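Local coordinates for beta-1,4-exocellulase (Thermobifida fusca, PDB 4B4H), which probably hydrolyses the beta-1,4-glycosidic bonds of cellulose through this family 6 glycoside hydrolase catalytic domain, acting as a cellobiohydrolase, at residues D261-V266 and M284-S289. Sequence-based numbering, arbitrary orientation.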
ATOM      1  N   ASP A 261      -3.218 -14.393  -4.549  1.00 10.03           N
ATOM      2  CA  ASP A 261      -2.663 -13.201  -5.207  1.00 10.04           C
ATOM      3  C   ASP A 261      -3.588 -11.988  -5.092  1.00  9.25           C
ATOM      4  O   ASP A 261      -4.736 -12.107  -4.677  1.00  9.24           O
ATOM      5  CB  ASP A 261      -2.257 -13.505  -6.661  1.00 10.77           C
ATOM      6  CG  ASP A 261      -3.407 -14.009  -7.519  1.00 11.50           C
ATOM      7  OD1 ASP A 261      -4.549 -13.513  -7.392  1.00 12.10           O
ATOM      8  OD2 ASP A 261      -3.146 -14.901  -8.350  1.00 12.74           O
ATOM      9  N   GLU A 262      -3.079 -10.821  -5.476  1.00  8.70           N
ATOM     10  CA  GLU A 262      -3.794  -9.561  -5.287  1.00  8.27           C
ATOM     11  C   GLU A 262      -4.908  -9.335  -6.300  1.00  8.07           C
ATOM     12  O   GLU A 262      -5.949  -8.758  -5.973  1.00  8.04           O
ATOM     13  CB  GLU A 262      -2.817  -8.381  -5.329  1.00  8.05           C
ATOM     14  CG  GLU A 262      -1.900  -8.277  -4.117  1.00  7.92           C
ATOM     15  CD  GLU A 262      -2.679  -8.089  -2.828  1.00  7.96           C
ATOM     16  OE1 GLU A 262      -3.228  -7.003  -2.608  1.00  7.64           O
ATOM     17  OE2 GLU A 262      -2.779  -9.048  -2.037  1.00  7.65           O
ATOM     18  N   LEU A 263      -4.696  -9.782  -7.530  1.00  8.36           N
ATOM     19  CA  LEU A 263      -5.674  -9.510  -8.557  1.00  8.52           C
ATOM     20  C   LEU A 263      -6.998 -10.223  -8.291  1.00  8.52           C
ATOM     21  O   LEU A 263      -8.066  -9.599  -8.363  1.00  8.71           O
ATOM     22  CB  LEU A 263      -5.130  -9.840  -9.945  1.00  8.53           C
ATOM     23  CG  LEU A 263      -6.107  -9.526 -11.082  1.00  8.60           C
ATOM     24  CD1 LEU A 263      -6.443  -8.050 -11.183  1.00  8.43           C
ATOM     25  CD2 LEU A 263      -5.563 -10.025 -12.412  1.00  8.74           C
ATOM     26  N   SER A 264      -6.934 -11.520  -7.973  1.00  8.73           N
ATOM     27  CA  SER A 264      -8.144 -12.257  -7.635  1.00  9.11           C
ATOM     28  C   SER A 264      -8.868 -11.557  -6.499  1.00  8.97           C
ATOM     29  O   SER A 264     -10.080 -11.394  -6.529  1.00  9.39           O
ATOM     30  CB  SER A 264      -7.812 -13.688  -7.226  1.00  9.35           C
ATOM     31  OG  SER A 264      -6.932 -13.703  -6.116  1.00  9.89           O
ATOM     32  N   PHE A 265      -8.086 -11.139  -5.506  1.00  8.56           N
ATOM     33  CA  PHE A 265      -8.573 -10.473  -4.310  1.00  8.61           C
ATOM     34  C   PHE A 265      -9.310  -9.158  -4.602  1.00  8.47           C
ATOM     35  O   PHE A 265     -10.491  -9.021  -4.265  1.00  8.34           O
ATOM     36  CB  PHE A 265      -7.406 -10.286  -3.327  1.00  8.63           C
ATOM     37  CG  PHE A 265      -7.706  -9.368  -2.164  1.00  8.66           C
ATOM     38  CD1 PHE A 265      -8.634  -9.718  -1.187  1.00  8.74           C
ATOM     39  CD2 PHE A 265      -7.049  -8.146  -2.052  1.00  8.63           C
ATOM     40  CE1 PHE A 265      -8.878  -8.873  -0.113  1.00  8.98           C
ATOM     41  CE2 PHE A 265      -7.297  -7.295  -0.991  1.00  8.85           C
ATOM     42  CZ  PHE A 265      -8.218  -7.654  -0.025  1.00  8.91           C
ATOM     43  N   VAL A 266      -8.631  -8.184  -5.203  1.00  8.34           N
ATOM     44  CA  VAL A 266      -9.306  -6.893  -5.489  1.00  8.37           C
ATOM     45  C   VAL A 266     -10.521  -7.019  -6.424  1.00  8.64           C
ATOM     46  O   VAL A 266     -11.460  -6.233  -6.318  1.00  8.27           O
ATOM     47  CB  VAL A 266      -8.352  -5.762  -5.978  1.00  8.09           C
ATOM     48  CG1 VAL A 266      -7.268  -5.508  -4.938  1.00  7.99           C
ATOM     49  CG2 VAL A 266      -7.755  -6.079  -7.343  1.00  8.23           C
ATOM     50  N   MET A 284     -10.158  -0.410  -9.061  1.00  8.71           N
ATOM     51  CA  MET A 284      -9.185  -0.827  -8.050  1.00  8.31           C
ATOM     52  C   MET A 284      -7.758  -0.514  -8.503  1.00  7.94           C
ATOM     53  O   MET A 284      -7.461  -0.545  -9.682  1.00  8.30           O
ATOM     54  CB  MET A 284      -9.312  -2.331  -7.742  1.00  8.63           C
ATOM     55  CG  MET A 284     -10.723  -2.830  -7.435  1.00  8.64           C
ATOM     56  SD  MET A 284     -11.503  -2.074  -5.990  1.00  9.16           S
ATOM     57  CE  MET A 284     -10.899  -3.182  -4.719  1.00  9.54           C
ATOM     58  N   LEU A 285      -6.865  -0.240  -7.557  1.00  7.37           N
ATOM     59  CA  LEU A 285      -5.438  -0.143  -7.858  1.00  7.07           C
ATOM     60  C   LEU A 285      -4.692  -1.263  -7.145  1.00  6.90           C
ATOM     61  O   LEU A 285      -5.142  -1.728  -6.098  1.00  6.43           O
ATOM     62  CB  LEU A 285      -4.866   1.208  -7.411  1.00  6.78           C
ATOM     63  CG  LEU A 285      -5.508   2.489  -7.945  1.00  6.79           C
ATOM     64  CD1 LEU A 285      -4.878   3.718  -7.300  1.00  6.87           C
ATOM     65  CD2 LEU A 285      -5.433   2.536  -9.476  1.00  6.89           C
ATOM     66  N   ILE A 286      -3.585  -1.722  -7.742  1.00  6.61           N
ATOM     67  CA  ILE A 286      -2.603  -2.559  -7.028  1.00  6.70           C
ATOM     68  C   ILE A 286      -1.217  -1.928  -7.148  1.00  6.85           C
ATOM     69  O   ILE A 286      -0.775  -1.597  -8.249  1.00  7.07           O
ATOM     70  CB  ILE A 286      -2.491  -4.006  -7.561  1.00  6.67           C
ATOM     71  CG1 ILE A 286      -3.868  -4.688  -7.714  1.00  6.62           C
ATOM     72  CG2 ILE A 286      -1.546  -4.815  -6.663  1.00  6.59           C
ATOM     73  CD1 ILE A 286      -3.830  -5.917  -8.622  1.00  6.60           C
ATOM     74  N   ASP A 287      -0.527  -1.791  -6.018  1.00  6.73           N
ATOM     75  CA  ASP A 287       0.836  -1.273  -6.018  1.00  6.72           C
ATOM     76  C   ASP A 287       1.789  -2.407  -6.336  1.00  6.73           C
ATOM     77  O   ASP A 287       1.934  -3.333  -5.527  1.00  6.62           O
ATOM     78  CB  ASP A 287       1.171  -0.710  -4.637  1.00  6.81           C
ATOM     79  CG  ASP A 287       2.559  -0.070  -4.559  1.00  7.20           C
ATOM     80  OD1 ASP A 287       3.324  -0.045  -5.551  1.00  7.36           O
ATOM     81  OD2 ASP A 287       2.885   0.400  -3.444  1.00  7.18           O
ATOM     82  N   THR A 288       2.447  -2.302  -7.494  1.00  6.53           N
ATOM     83  CA  THR A 288       3.346  -3.326  -8.025  1.00  6.47           C
ATOM     84  C   THR A 288       4.803  -2.883  -7.965  1.00  6.51           C
ATOM     85  O   THR A 288       5.662  -3.445  -8.658  1.00  6.68           O
ATOM     86  CB  THR A 288       3.001  -3.538  -9.504  1.00  6.54           C
ATOM     87  OG1 THR A 288       2.991  -2.256 -10.134  1.00  7.12           O
ATOM     88  CG2 THR A 288       1.645  -4.225  -9.636  1.00  6.97           C
ATOM     89  N   SER A 289       5.075  -1.879  -7.135  1.00  6.67           N
ATOM     90  CA  SER A 289       6.425  -1.311  -6.979  1.00  6.58           C
ATOM     91  C   SER A 289       7.468  -2.371  -6.652  1.00  6.21           C
ATOM     92  O   SER A 289       8.602  -2.318  -7.145  1.00  5.74           O
ATOM     93  CB  SER A 289       6.447  -0.231  -5.887  1.00  7.15           C
ATOM     94  OG  SER A 289       6.032  -0.741  -4.630  1.00  7.45           O
TER
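The first turn of helix 262-276 lies against strand 283-287, and Val-266 and Ile-286 lie at the centre of this helix-on-sheet layer of the family 6 glycoside hydrolase barrel. Segment axes 9.5 Å apart and close to antiparallel (156°) are what a helix leading back into the next parallel strand produces. On the strand, Met-284 and Ile-286 direct their side chains at the helix, whereas Leu-285, between them, faces away toward Ile-223 and Ala-348 of the adjoining strands. Met-284 and Val-266 run alongside one another in opposing senses. Bends at chi2 (-61°) and chi3 (-88°) set SD and CE of Met-284 so that CE lies 3.8 Å from Val-266 CB and 3.5 Å from Val-266 O. Ile-286 reaches out with both branches: CG2, anti to its backbone N, meets Glu-262 CB at 4.0 Å, while CD1, at the end of the other branch, lies 4.0 Å from Leu-263 CA and 4.1 Å from Val-266 CG2. No hydrogen bond joins the two segments; the closest side-chain contacts are between carbons, with the methionine methyl also against Val-266 O. Asp-261 is the N-cap: Ser-264 N and Ser-264 OG reach its OD1 from opposite faces of the carboxylate, Ser-264 OG lying 2.7 Å from Asp-261 OD1. Glu-262 OE1 is hydrogen-bonded to Ser-224 OG and OE2 to His-189 N, close to His-188, predicted to bind substrate. At the strand's C-terminal end, Asp-287 OD1 accepts Ser-289 N (3.0 Å), which makes an Asx turn, and Ser-289 OG from the same face; OD2 accepts from the backbone N of Lys-353, also predicted to bind substrate. Helix 262-276 thus connects parallel strands 221-224 and 283-287, a beta-alpha-beta crossover of the distorted family 6 alpha/beta barrel.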